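Local coordinates for major capsid protein (PDB 4P25) that builds the capsid of a human norovirus and, through its protruding domain, binds histo-blood group glycans such as Lewis Y, probably for attachment to host cells, at residues A[44-49]-A[55-60]; A[61-66]-A[83-88]; A[99-102]-A[108-111]; A[172-177]-A[202-207]. All blocks are in the same frame, centred on the assembly; numbering follows the deposited sequence.

Interaction 1. Residues A[44-49]-A[55-60]; sequences NGRCTL and GTTPVS
T57 stands with OG1 anti to its own carbonyl carbon (chi1 -56°), which brings the hydroxyl oxygen up to the backbone of R46. In T56, one residue earlier, the hydroxyl sits between the backbone N and the carbonyl carbon (chi1 51°) and meets the side-chain carboxamide oxygen of N44. Two neighbouring threonines thus grip the 44-49 segment by different means. T57 OG1 accepts from R46 N at 2.9 Å, in a fairly straight bond of 159°. Its single proton has two carbonyls within bonding distance, L54 O and Q43 O. T57 CG2 lies beside the R46 carbonyl, 3.5 Å from R46 O. T56 OG1 donates to N44 OD1 at 2.7 Å; it comes from well above the carbonyl plane of the amide rather than along a lone pair. The other end of that amide is held too, N44 ND2 bonding to F101 O. G45, with its positive phi, carries the chain from the amide contact to R46, whose guanidinium leads away to F42 O and P191 O. T57 also packs on V228 of helix 225-234. This is a buried loop-loop contact in which threonine hydroxyls bond to a backbone N-H and an asparagine side chain, in the long connection between strand 29-31 of one antiparallel sheet and strand 66-73 of the other.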
loop_
_atom_site.group_PDB
_atom_site.type_symbol
_atom_site.label_atom_id
_atom_site.label_comp_id
_atom_site.label_asym_id
_atom_site.label_seq_id
_atom_site.Cartn_x
_atom_site.Cartn_y
_atom_site.Cartn_z
ATOM N N ASN A 44 -7.235 10.126 8.385
ATOM C CA ASN A 44 -6.130 9.522 7.657
ATOM C C ASN A 44 -5.652 10.442 6.536
ATOM O O ASN A 44 -6.371 11.364 6.129
ATOM C CB ASN A 44 -6.522 8.137 7.134
ATOM C CG ASN A 44 -6.571 7.100 8.240
ATOM O OD1 ASN A 44 -5.774 7.154 9.182
ATOM N ND2 ASN A 44 -7.507 6.162 8.143
ATOM N N GLY A 45 -4.432 10.210 6.060
ATOM C CA GLY A 45 -3.795 11.108 5.105
ATOM C C GLY A 45 -3.410 12.465 5.667
ATOM O O GLY A 45 -3.286 13.435 4.916
ATOM N N ARG A 46 -3.214 12.525 6.982
ATOM C CA ARG A 46 -2.911 13.775 7.673
ATOM C C ARG A 46 -1.493 13.772 8.228
ATOM O O ARG A 46 -1.121 12.910 9.035
ATOM C CB ARG A 46 -3.915 14.017 8.804
ATOM C CG ARG A 46 -5.378 13.977 8.374
ATOM C CD ARG A 46 -5.735 15.140 7.444
ATOM N NE ARG A 46 -5.431 16.436 8.047
ATOM C CZ ARG A 46 -6.273 17.139 8.802
ATOM N NH1 ARG A 46 -7.495 16.682 9.057
ATOM N NH2 ARG A 46 -5.886 18.300 9.309
ATOM N N CYS A 47 -0.696 14.740 7.793
ATOM C CA CYS A 47 0.701 14.808 8.191
ATOM C C CYS A 47 1.193 16.209 7.899
ATOM O O CYS A 47 0.894 16.756 6.839
ATOM C CB CYS A 47 1.524 13.792 7.395
ATOM S SG CYS A 47 3.257 13.637 7.925
ATOM N N THR A 48 1.933 16.797 8.837
ATOM C CA THR A 48 2.507 18.123 8.581
ATOM C C THR A 48 3.716 17.990 7.665
ATOM O O THR A 48 4.296 16.903 7.561
ATOM C CB THR A 48 2.943 18.840 9.873
ATOM O OG1 THR A 48 4.080 18.172 10.445
ATOM C CG2 THR A 48 1.803 18.890 10.885
ATOM N N LEU A 49 4.099 19.086 7.021
ATOM C CA LEU A 49 5.230 19.064 6.101
ATOM C C LEU A 49 6.543 18.674 6.804
ATOM O O LEU A 49 7.445 18.145 6.175
ATOM C CB LEU A 49 5.428 20.422 5.417
ATOM C CG LEU A 49 4.358 20.797 4.408
ATOM C CD1 LEU A 49 4.867 21.910 3.494
ATOM C CD2 LEU A 49 3.906 19.589 3.616
ATOM N N GLY A 55 -3.918 12.546 13.581
ATOM C CA GLY A 55 -5.043 11.627 13.598
ATOM C C GLY A 55 -4.606 10.175 13.696
ATOM O O GLY A 55 -3.753 9.826 14.509
ATOM N N THR A 56 -5.186 9.330 12.853
ATOM C CA THR A 56 -4.857 7.902 12.854
ATOM C C THR A 56 -3.907 7.532 11.716
ATOM O O THR A 56 -3.633 6.351 11.482
ATOM C CB THR A 56 -6.125 7.049 12.726
ATOM O OG1 THR A 56 -6.892 7.515 11.602
ATOM C CG2 THR A 56 -6.969 7.161 13.985
ATOM N N THR A 57 -3.402 8.550 11.026
ATOM C CA THR A 57 -2.573 8.366 9.836
ATOM C C THR A 57 -1.344 7.492 10.095
ATOM O O THR A 57 -0.562 7.779 10.992
ATOM C CB THR A 57 -2.119 9.737 9.302
ATOM O OG1 THR A 57 -3.277 10.549 9.047
ATOM C CG2 THR A 57 -1.287 9.598 8.023
ATOM N N PRO A 58 -1.184 6.412 9.309
ATOM C CA PRO A 58 -0.001 5.554 9.377
ATOM C C PRO A 58 1.021 5.958 8.319
ATOM O O PRO A 58 0.770 6.882 7.547
ATOM C CB PRO A 58 -0.572 4.186 9.036
ATOM C CG PRO A 58 -1.632 4.501 8.020
ATOM C CD PRO A 58 -2.231 5.829 8.451
ATOM N N VAL A 59 2.154 5.268 8.277
ATOM C CA VAL A 59 3.213 5.613 7.336
ATOM C C VAL A 59 3.039 4.926 5.980
ATOM O O VAL A 59 3.235 5.543 4.936
ATOM C CB VAL A 59 4.594 5.265 7.923
ATOM C CG1 VAL A 59 5.697 5.528 6.910
ATOM C CG2 VAL A 59 4.829 6.064 9.173
ATOM N N SER A 60 2.657 3.653 5.994
ATOM C CA SER A 60 2.606 2.870 4.766
ATOM C C SER A 60 1.215 2.771 4.150
ATOM O O SER A 60 0.214 2.687 4.862
ATOM C CB SER A 60 3.125 1.458 5.042
ATOM O OG SER A 60 3.090 0.641 3.874
#

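Interaction 2. Residues A[61-66]-A[83-88]; sequences ASQVAR and TELDGT
E84 O, the carbonyl just ahead of the contact-making L85, takes two hydrogen bonds from opposite faces of its plane: T83 OG1 at 2.9 Å and G87 N at 3.0 Å. The second closes a type I beta turn from E84 to G87. D86 OD1 is doubly bound as well. It accepts from T88 N, above the carboxylate plane, in an Asx turn, and from T88 OG1 at 2.7 Å on the syn side, close to the plane. The loop is therefore braced from within, and E84 N bonds back to T88 O.

What this turn presents to segment 61-66 is a single apolar side chain. L85 heads toward the partner and forks over it: CD1 lies 3.5 Å from Q63 O, while CD2 lies 3.6 Å from R66 C. Both methyls also rest on R66 CB, CD2 at 3.7 Å, and CD1 skirts CB and CG of Q63. The two segments share no hydrogen bond. R66 turns back to its own segment, for its chain bends at chi3 (73°) and NH1 reaches S62 O nearly in line with the carbonyl, at 3.0 Å; NE has a weak bond to T158. Q63 sends OE1 to S60 N and NE2 to N17 of the second subunit. L85 O accepts from R68 NH1, and the leucine side chain also touches L156 on strand 154-163. A leucine-tipped beta turn leaving strand 78-83 thus folds back over the entry to strand 66-73, its antiparallel neighbour in the six-stranded sheet of the protruding domain.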
loop_
_atom_site.group_PDB
_atom_site.type_symbol
_atom_site.label_atom_id
_atom_site.label_comp_id
_atom_site.label_asym_id
_atom_site.label_seq_id
_atom_site.Cartn_x
_atom_site.Cartn_y
_atom_site.Cartn_z
ATOM N N ALA A 61 1.173 2.741 2.821
ATOM C CA ALA A 61 -0.076 2.528 2.100
ATOM C C ALA A 61 -0.719 1.195 2.482
ATOM O O ALA A 61 -1.941 1.034 2.377
ATOM C CB ALA A 61 0.155 2.613 0.584
ATOM N N SER A 62 0.096 0.241 2.933
ATOM C CA SER A 62 -0.437 -1.053 3.348
ATOM C C SER A 62 -0.880 -1.098 4.811
ATOM O O SER A 62 -1.179 -2.171 5.336
ATOM C CB SER A 62 0.533 -2.191 2.999
ATOM O OG SER A 62 0.576 -2.366 1.588
ATOM N N GLN A 63 -0.950 0.072 5.445
ATOM C CA GLN A 63 -1.571 0.222 6.768
ATOM C C GLN A 63 -2.905 0.977 6.678
ATOM O O GLN A 63 -3.629 1.090 7.666
ATOM C CB GLN A 63 -0.627 0.960 7.725
ATOM C CG GLN A 63 0.567 0.128 8.215
ATOM C CD GLN A 63 1.709 0.979 8.775
ATOM O OE1 GLN A 63 2.005 2.066 8.270
ATOM N NE2 GLN A 63 2.369 0.469 9.814
ATOM N N VAL A 64 -3.228 1.485 5.489
ATOM C CA VAL A 64 -4.403 2.351 5.305
ATOM C C VAL A 64 -5.737 1.597 5.344
ATOM O O VAL A 64 -5.956 0.652 4.575
ATOM C CB VAL A 64 -4.283 3.114 3.971
ATOM C CG1 VAL A 64 -5.595 3.823 3.606
ATOM C CG2 VAL A 64 -3.106 4.098 4.026
ATOM N N ALA A 65 -6.620 2.023 6.244
ATOM C CA ALA A 65 -7.970 1.444 6.400
ATOM C C ALA A 65 -7.942 -0.046 6.721
ATOM O O ALA A 65 -8.652 -0.847 6.102
ATOM C CB ALA A 65 -8.846 1.721 5.171
ATOM N N ARG A 66 -7.121 -0.410 7.700
ATOM C CA ARG A 66 -7.035 -1.788 8.148
ATOM C C ARG A 66 -7.400 -1.872 9.617
ATOM O O ARG A 66 -7.363 -0.867 10.332
ATOM C CB ARG A 66 -5.640 -2.348 7.888
ATOM C CG ARG A 66 -5.260 -2.250 6.417
ATOM C CD ARG A 66 -3.979 -2.968 6.141
ATOM N NE ARG A 66 -4.168 -4.411 6.172
ATOM C CZ ARG A 66 -3.175 -5.290 6.235
ATOM N NH1 ARG A 66 -1.915 -4.869 6.286
ATOM N NH2 ARG A 66 -3.442 -6.588 6.261
ATOM N N THR A 83 -6.348 -4.163 18.521
ATOM C CA THR A 83 -4.923 -3.963 18.751
ATOM C C THR A 83 -4.380 -3.079 17.635
ATOM O O THR A 83 -5.099 -2.766 16.687
ATOM C CB THR A 83 -4.139 -5.295 18.743
ATOM O OG1 THR A 83 -4.216 -5.898 17.443
ATOM C CG2 THR A 83 -4.697 -6.259 19.790
ATOM N N GLU A 84 -3.114 -2.684 17.731
ATOM C CA GLU A 84 -2.457 -2.068 16.590
ATOM C C GLU A 84 -2.298 -3.145 15.514
ATOM O O GLU A 84 -2.399 -4.345 15.802
ATOM C CB GLU A 84 -1.101 -1.473 16.991
ATOM C CG GLU A 84 -1.183 -0.409 18.088
ATOM C CD GLU A 84 -1.831 0.895 17.629
ATOM O OE1 GLU A 84 -1.994 1.099 16.403
ATOM O OE2 GLU A 84 -2.183 1.720 18.506
ATOM N N LEU A 85 -2.060 -2.720 14.277
ATOM C CA LEU A 85 -1.986 -3.648 13.142
ATOM C C LEU A 85 -0.837 -4.653 13.242
ATOM O O LEU A 85 -0.886 -5.724 12.626
ATOM C CB LEU A 85 -1.893 -2.880 11.827
ATOM C CG LEU A 85 -3.098 -1.997 11.485
ATOM C CD1 LEU A 85 -2.813 -1.151 10.250
ATOM C CD2 LEU A 85 -4.360 -2.842 11.299
ATOM N N ASP A 86 0.192 -4.313 14.014
ATOM C CA ASP A 86 1.340 -5.204 14.183
ATOM C C ASP A 86 1.131 -6.206 15.324
ATOM O O ASP A 86 2.020 -7.005 15.648
ATOM C CB ASP A 86 2.640 -4.401 14.361
ATOM C CG ASP A 86 2.664 -3.581 15.641
ATOM O OD1 ASP A 86 1.659 -3.571 16.380
ATOM O OD2 ASP A 86 3.697 -2.927 15.900
ATOM N N GLY A 87 -0.054 -6.161 15.925
ATOM C CA GLY A 87 -0.415 -7.094 16.979
ATOM C C GLY A 87 -0.090 -6.601 18.377
ATOM O O GLY A 87 -0.483 -7.226 19.366
ATOM N N THR A 88 0.644 -5.498 18.477
ATOM C CA THR A 88 0.939 -4.944 19.800
ATOM C C THR A 88 -0.310 -4.292 20.392
ATOM O O THR A 88 -1.208 -3.862 19.655
ATOM C CB THR A 88 2.105 -3.934 19.776
ATOM O OG1 THR A 88 1.755 -2.805 18.966
ATOM C CG2 THR A 88 3.373 -4.593 19.241
#

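Interaction 3. Residues A[99-102]-A[108-111]; sequences LGFP and DWHV. With GAL (beta-D-galactopyranose), chain E; FUC (alpha-L-fucopyranose), chain B.
W109 gives up the most surface here, and P102 and F101 are what cover it. P102 lies over one face of the indole: its CB sits 3.8 Å from the centroid of the six-membered ring and 20° off the normal, a CH-pi contact. The proline backbone comes close as well, with P102 O 3.2 Å from W109 CH2 at the outer corner of the ring. F101 approaches elsewhere. Its CE2 meets the rim of the indole near the indole plane, 3.5 Å from W109 CZ3, and the two rings meet obliquely, their planes at 57°. With CG anti to the backbone N (chi1 -163°), the F101 ring swings up to the tryptophan, and CD of the P102 ring covers part of one face of the F101 ring. The indole nitrogen is satisfied by I104 O, while F136 packs edge-to-face with the indole, so the indole is held against one side of the sheet.

The residues flanking W109 face the sugar. D108 OD2 accepts from O3 of the galactose at 2.7 Å, and H110 NE2 donates to that same O3 at 3.1 Å, so one hydroxyl is held twice. K131 forms a salt bridge with D108, and H110 stacks on W161. Strand 108-115 thus has buried packing of F101 and P102 on the W109 indole on one side and, at its start, part of the histo-blood group glycan pocket.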
loop_
_atom_site.group_PDB
_atom_site.type_symbol
_atom_site.label_atom_id
_atom_site.label_comp_id
_atom_site.label_asym_id
_atom_site.label_seq_id
_atom_site.Cartn_x
_atom_site.Cartn_y
_atom_site.Cartn_z
ATOM N N LEU A 99 -3.645 3.048 14.812
ATOM C CA LEU A 99 -3.137 3.645 13.601
ATOM C C LEU A 99 -3.611 2.863 12.361
ATOM O O LEU A 99 -3.607 1.637 12.358
ATOM C CB LEU A 99 -1.609 3.768 13.647
ATOM C CG LEU A 99 -1.097 4.790 14.672
ATOM C CD1 LEU A 99 0.317 5.202 14.313
ATOM C CD2 LEU A 99 -2.010 6.023 14.770
ATOM N N GLY A 100 -4.033 3.605 11.344
ATOM C CA GLY A 100 -4.535 3.010 10.122
ATOM C C GLY A 100 -6.023 2.692 10.134
ATOM O O GLY A 100 -6.583 2.353 9.095
ATOM N N PHE A 101 -6.667 2.792 11.295
ATOM C CA PHE A 101 -8.093 2.503 11.412
ATOM C C PHE A 101 -8.875 3.320 10.377
ATOM O O PHE A 101 -8.579 4.504 10.183
ATOM C CB PHE A 101 -8.566 2.838 12.835
ATOM C CG PHE A 101 -9.887 2.216 13.202
ATOM C CD1 PHE A 101 -9.945 0.892 13.601
ATOM C CD2 PHE A 101 -11.056 2.957 13.160
ATOM C CE1 PHE A 101 -11.159 0.306 13.949
ATOM C CE2 PHE A 101 -12.275 2.380 13.506
ATOM C CZ PHE A 101 -12.323 1.054 13.902
ATOM N N PRO A 102 -9.859 2.703 9.698
ATOM C CA PRO A 102 -10.568 3.459 8.651
ATOM C C PRO A 102 -11.269 4.704 9.187
ATOM O O PRO A 102 -11.656 4.743 10.362
ATOM C CB PRO A 102 -11.614 2.460 8.137
ATOM C CG PRO A 102 -11.085 1.097 8.520
ATOM C CD PRO A 102 -10.341 1.312 9.812
ATOM N N ASP A 108 -22.037 1.691 7.049
ATOM C CA ASP A 108 -21.598 0.357 7.413
ATOM C C ASP A 108 -20.271 0.050 6.734
ATOM O O ASP A 108 -20.035 0.454 5.589
ATOM C CB ASP A 108 -22.628 -0.689 6.994
ATOM C CG ASP A 108 -23.757 -0.849 7.997
ATOM O OD1 ASP A 108 -24.002 0.068 8.815
ATOM O OD2 ASP A 108 -24.417 -1.908 7.944
ATOM N N TRP A 109 -19.405 -0.658 7.448
ATOM C CA TRP A 109 -18.168 -1.167 6.882
ATOM C C TRP A 109 -18.267 -2.666 6.684
ATOM O O TRP A 109 -18.949 -3.357 7.435
ATOM C CB TRP A 109 -16.988 -0.889 7.811
ATOM C CG TRP A 109 -16.656 0.549 7.982
ATOM C CD1 TRP A 109 -17.135 1.604 7.259
ATOM C CD2 TRP A 109 -15.753 1.096 8.944
ATOM N NE1 TRP A 109 -16.582 2.779 7.721
ATOM C CE2 TRP A 109 -15.731 2.492 8.757
ATOM C CE3 TRP A 109 -14.959 0.537 9.954
ATOM C CZ2 TRP A 109 -14.944 3.338 9.541
ATOM C CZ3 TRP A 109 -14.181 1.376 10.732
ATOM C CH2 TRP A 109 -14.181 2.761 10.525
ATOM N N HIS A 110 -17.568 -3.163 5.673
ATOM C CA HIS A 110 -17.455 -4.590 5.450
ATOM C C HIS A 110 -15.979 -4.889 5.286
ATOM O O HIS A 110 -15.349 -4.473 4.315
ATOM C CB HIS A 110 -18.293 -4.979 4.240
ATOM C CG HIS A 110 -19.709 -4.506 4.347
ATOM N ND1 HIS A 110 -20.158 -3.355 3.733
ATOM C CD2 HIS A 110 -20.793 -5.062 4.942
ATOM C CE1 HIS A 110 -21.449 -3.208 3.972
ATOM N NE2 HIS A 110 -21.858 -4.231 4.701
ATOM N N VAL A 111 -15.431 -5.581 6.282
ATOM C CA VAL A 111 -13.990 -5.693 6.466
ATOM C C VAL A 111 -13.591 -7.144 6.310
ATOM O O VAL A 111 -14.128 -8.017 6.997
ATOM C CB VAL A 111 -13.600 -5.220 7.885
ATOM C CG1 VAL A 111 -12.085 -5.228 8.062
ATOM C CG2 VAL A 111 -14.169 -3.828 8.169
HETATM C C1 GAL E . -27.950 -4.260 4.167
HETATM C C2 GAL E . -26.442 -4.261 4.354
HETATM C C3 GAL E . -26.078 -3.403 5.555
HETATM C C4 GAL E . -26.683 -2.019 5.391
HETATM C C5 GAL E . -28.178 -2.143 5.147
HETATM C C6 GAL E . -28.785 -0.749 4.975
HETATM O O2 GAL E . -25.985 -5.605 4.568
HETATM O O3 GAL E . -24.650 -3.294 5.652
HETATM O O4 GAL E . -26.068 -1.356 4.276
HETATM O O5 GAL E . -28.406 -2.915 3.960
HETATM O O6 GAL E . -30.208 -0.831 5.086
HETATM C C1 FUC B . -24.825 -5.852 3.760
HETATM C C2 FUC B . -24.135 -7.119 4.238
HETATM C C3 FUC B . -25.089 -8.295 4.111
HETATM C C4 FUC B . -25.611 -8.372 2.685
HETATM C C5 FUC B . -26.219 -7.035 2.294
HETATM C C6 FUC B . -26.738 -7.112 0.857
HETATM O O2 FUC B . -23.747 -6.964 5.610
HETATM O O3 FUC B . -24.396 -9.510 4.434
HETATM O O4 FUC B . -24.530 -8.686 1.795
HETATM O O5 FUC B . -25.221 -6.009 2.390
#

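Interaction 4. Residues A[172-177]-A[202-207]; sequences DPWKIP and IVYFMS
W174 points the benzene edge of its indole into the face of Y204, a tilted edge-to-face pair with ring planes at 67° and centroids 4.6 Å apart. The aim is nearly central. W174 CZ3 stands 3.3 Å above the tyrosine plane over the middle of the ring, and W174 CH2 lies to one side, 3.6 Å from Y204 CG. On the opposite face of the tyrosine sits I202 CG2, toward the rim, leaving the phenol ring sandwiched between indole edge and methyl. M206, two residues along the strand, approaches the indole obliquely. Its chain bends at chi2 (-56°) and again at chi3, bringing CE to within 4.1 Å of W174 CZ2; the sulfur makes a Met-aromatic contact, off to one side of the ring. The tryptophan is presented by a type I beta turn from D172 to K175, in which D172 OD1 accepts from W174 N at 2.9 Å as an Asx turn. P220 of strand 218-221 touches both W174 and M206. No hydrogen bond crosses between the segments, so their contact probably rests on dispersion, with the quadrupole attraction of a ring edge for a ring face.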
loop_
_atom_site.group_PDB
_atom_site.type_symbol
_atom_site.label_atom_id
_atom_site.label_comp_id
_atom_site.label_asym_id
_atom_site.label_seq_id
_atom_site.Cartn_x
_atom_site.Cartn_y
_atom_site.Cartn_z
ATOM N N ASP A 172 -21.841 8.968 2.257
ATOM C CA ASP A 172 -21.043 10.154 1.966
ATOM C C ASP A 172 -19.627 9.927 2.485
ATOM O O ASP A 172 -19.381 10.065 3.682
ATOM C CB ASP A 172 -21.651 11.382 2.646
ATOM C CG ASP A 172 -20.907 12.667 2.320
ATOM O OD1 ASP A 172 -19.834 12.605 1.687
ATOM O OD2 ASP A 172 -21.399 13.754 2.701
ATOM N N PRO A 173 -18.687 9.598 1.585
ATOM C CA PRO A 173 -17.330 9.277 2.037
ATOM C C PRO A 173 -16.513 10.510 2.428
ATOM O O PRO A 173 -15.339 10.373 2.772
ATOM C CB PRO A 173 -16.717 8.595 0.812
ATOM C CG PRO A 173 -17.397 9.251 -0.339
ATOM C CD PRO A 173 -18.824 9.468 0.121
ATOM N N TRP A 174 -17.124 11.691 2.381
ATOM C CA TRP A 174 -16.463 12.912 2.834
ATOM C C TRP A 174 -16.592 13.105 4.348
ATOM O O TRP A 174 -15.951 13.982 4.929
ATOM C CB TRP A 174 -17.019 14.123 2.077
ATOM C CG TRP A 174 -16.743 14.059 0.605
ATOM C CD1 TRP A 174 -17.306 13.201 -0.299
ATOM C CD2 TRP A 174 -15.834 14.876 -0.133
ATOM N NE1 TRP A 174 -16.798 13.433 -1.552
ATOM C CE2 TRP A 174 -15.891 14.460 -1.479
ATOM C CE3 TRP A 174 -14.971 15.923 0.211
ATOM C CZ2 TRP A 174 -15.124 15.055 -2.479
ATOM C CZ3 TRP A 174 -14.212 16.509 -0.782
ATOM C CH2 TRP A 174 -14.293 16.076 -2.109
ATOM N N LYS A 175 -17.418 12.277 4.980
ATOM C CA LYS A 175 -17.596 12.318 6.433
ATOM C C LYS A 175 -16.569 11.439 7.161
ATOM O O LYS A 175 -15.995 10.529 6.572
ATOM C CB LYS A 175 -19.004 11.852 6.797
ATOM C CG LYS A 175 -20.097 12.776 6.286
ATOM C CD LYS A 175 -21.469 12.299 6.712
ATOM C CE LYS A 175 -22.524 13.361 6.445
ATOM N NZ LYS A 175 -23.885 12.863 6.772
ATOM N N ILE A 176 -16.350 11.736 8.440
ATOM C CA ILE A 176 -15.530 10.887 9.295
ATOM C C ILE A 176 -16.374 10.267 10.418
ATOM O O ILE A 176 -17.492 10.723 10.675
ATOM C CB ILE A 176 -14.331 11.656 9.922
ATOM C CG1 ILE A 176 -14.821 12.836 10.768
ATOM C CG2 ILE A 176 -13.342 12.068 8.842
ATOM C CD1 ILE A 176 -13.807 13.296 11.805
ATOM N N PRO A 177 -15.859 9.209 11.067
ATOM C CA PRO A 177 -16.637 8.594 12.142
ATOM C C PRO A 177 -16.660 9.438 13.405
ATOM O O PRO A 177 -15.892 10.392 13.537
ATOM C CB PRO A 177 -15.860 7.298 12.437
ATOM C CG PRO A 177 -14.989 7.073 11.244
ATOM C CD PRO A 177 -14.642 8.433 10.766
ATOM N N ILE A 202 -9.309 23.555 -1.834
ATOM C CA ILE A 202 -8.577 22.351 -1.450
ATOM C C ILE A 202 -8.613 21.338 -2.587
ATOM O O ILE A 202 -9.644 21.144 -3.229
ATOM C CB ILE A 202 -9.183 21.723 -0.188
ATOM C CG1 ILE A 202 -9.112 22.718 0.977
ATOM C CG2 ILE A 202 -8.461 20.424 0.179
ATOM C CD1 ILE A 202 -10.044 22.394 2.105
ATOM N N VAL A 203 -7.475 20.710 -2.841
ATOM C CA VAL A 203 -7.394 19.667 -3.853
ATOM C C VAL A 203 -7.621 18.301 -3.218
ATOM O O VAL A 203 -6.954 17.941 -2.247
ATOM C CB VAL A 203 -6.042 19.690 -4.575
ATOM C CG1 VAL A 203 -5.935 18.514 -5.537
ATOM C CG2 VAL A 203 -5.872 21.011 -5.314
ATOM N N TYR A 204 -8.581 17.562 -3.761
ATOM C CA TYR A 204 -8.893 16.227 -3.274
ATOM C C TYR A 204 -8.449 15.192 -4.282
ATOM O O TYR A 204 -8.673 15.337 -5.483
ATOM C CB TYR A 204 -10.388 16.089 -2.983
ATOM C CG TYR A 204 -10.836 17.047 -1.910
ATOM C CD1 TYR A 204 -10.660 16.743 -0.570
ATOM C CD2 TYR A 204 -11.400 18.273 -2.239
ATOM C CE1 TYR A 204 -11.048 17.623 0.415
ATOM C CE2 TYR A 204 -11.794 19.164 -1.256
ATOM C CZ TYR A 204 -11.612 18.831 0.067
ATOM O OH TYR A 204 -11.995 19.703 1.057
ATOM N N PHE A 205 -7.803 14.151 -3.774
ATOM C CA PHE A 205 -7.299 13.071 -4.601
ATOM C C PHE A 205 -8.275 11.912 -4.498
ATOM O O PHE A 205 -8.550 11.415 -3.398
ATOM C CB PHE A 205 -5.885 12.709 -4.142
ATOM C CG PHE A 205 -4.937 13.879 -4.193
ATOM C CD1 PHE A 205 -4.285 14.204 -5.372
ATOM C CD2 PHE A 205 -4.740 14.684 -3.077
ATOM C CE1 PHE A 205 -3.426 15.301 -5.435
ATOM C CE2 PHE A 205 -3.884 15.781 -3.133
ATOM C CZ PHE A 205 -3.227 16.089 -4.312
ATOM N N MET A 206 -8.821 11.506 -5.644
ATOM C CA MET A 206 -9.964 10.599 -5.692
ATOM C C MET A 206 -9.583 9.190 -6.131
ATOM O O MET A 206 -8.734 9.015 -7.007
ATOM C CB MET A 206 -11.025 11.134 -6.665
ATOM C CG MET A 206 -11.429 12.595 -6.450
ATOM S SD MET A 206 -12.020 12.976 -4.789
ATOM C CE MET A 206 -13.488 11.951 -4.687
ATOM N N SER A 207 -10.233 8.189 -5.538
ATOM C CA SER A 207 -10.035 6.799 -5.931
ATOM C C SER A 207 -11.351 6.072 -6.145
ATOM O O SER A 207 -12.299 6.252 -5.380
ATOM C CB SER A 207 -9.244 6.037 -4.859
ATOM O OG SER A 207 -7.917 6.517 -4.758
#

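How the interactions relate
Along the chain the four contacts follow one another, each closing before the next opens. Interactions 2 and 3 are nearest, with centres about 10 Å apart, and both lie on strands of the six-stranded sheet or in loops next to them: R66 N bonds to G100 O and E84 OE1 to L99 N. Interaction 1, about 13 Å from interaction 2 and 15 Å from interaction 3, ties its loop to 99-102 through T56 O and G100 N. Interaction 4 sets a loop on strand 201-208 of the seven-stranded sheet, about 21 Å from interaction 2, and meets interaction 3 where P177 packs on W109. Together they link the two sheets, consistent with the junction of the P1 and P2 subdomains; only interaction 3 includes glycan-pocket residues, and interactions 1 and 2 also reach the second subunit.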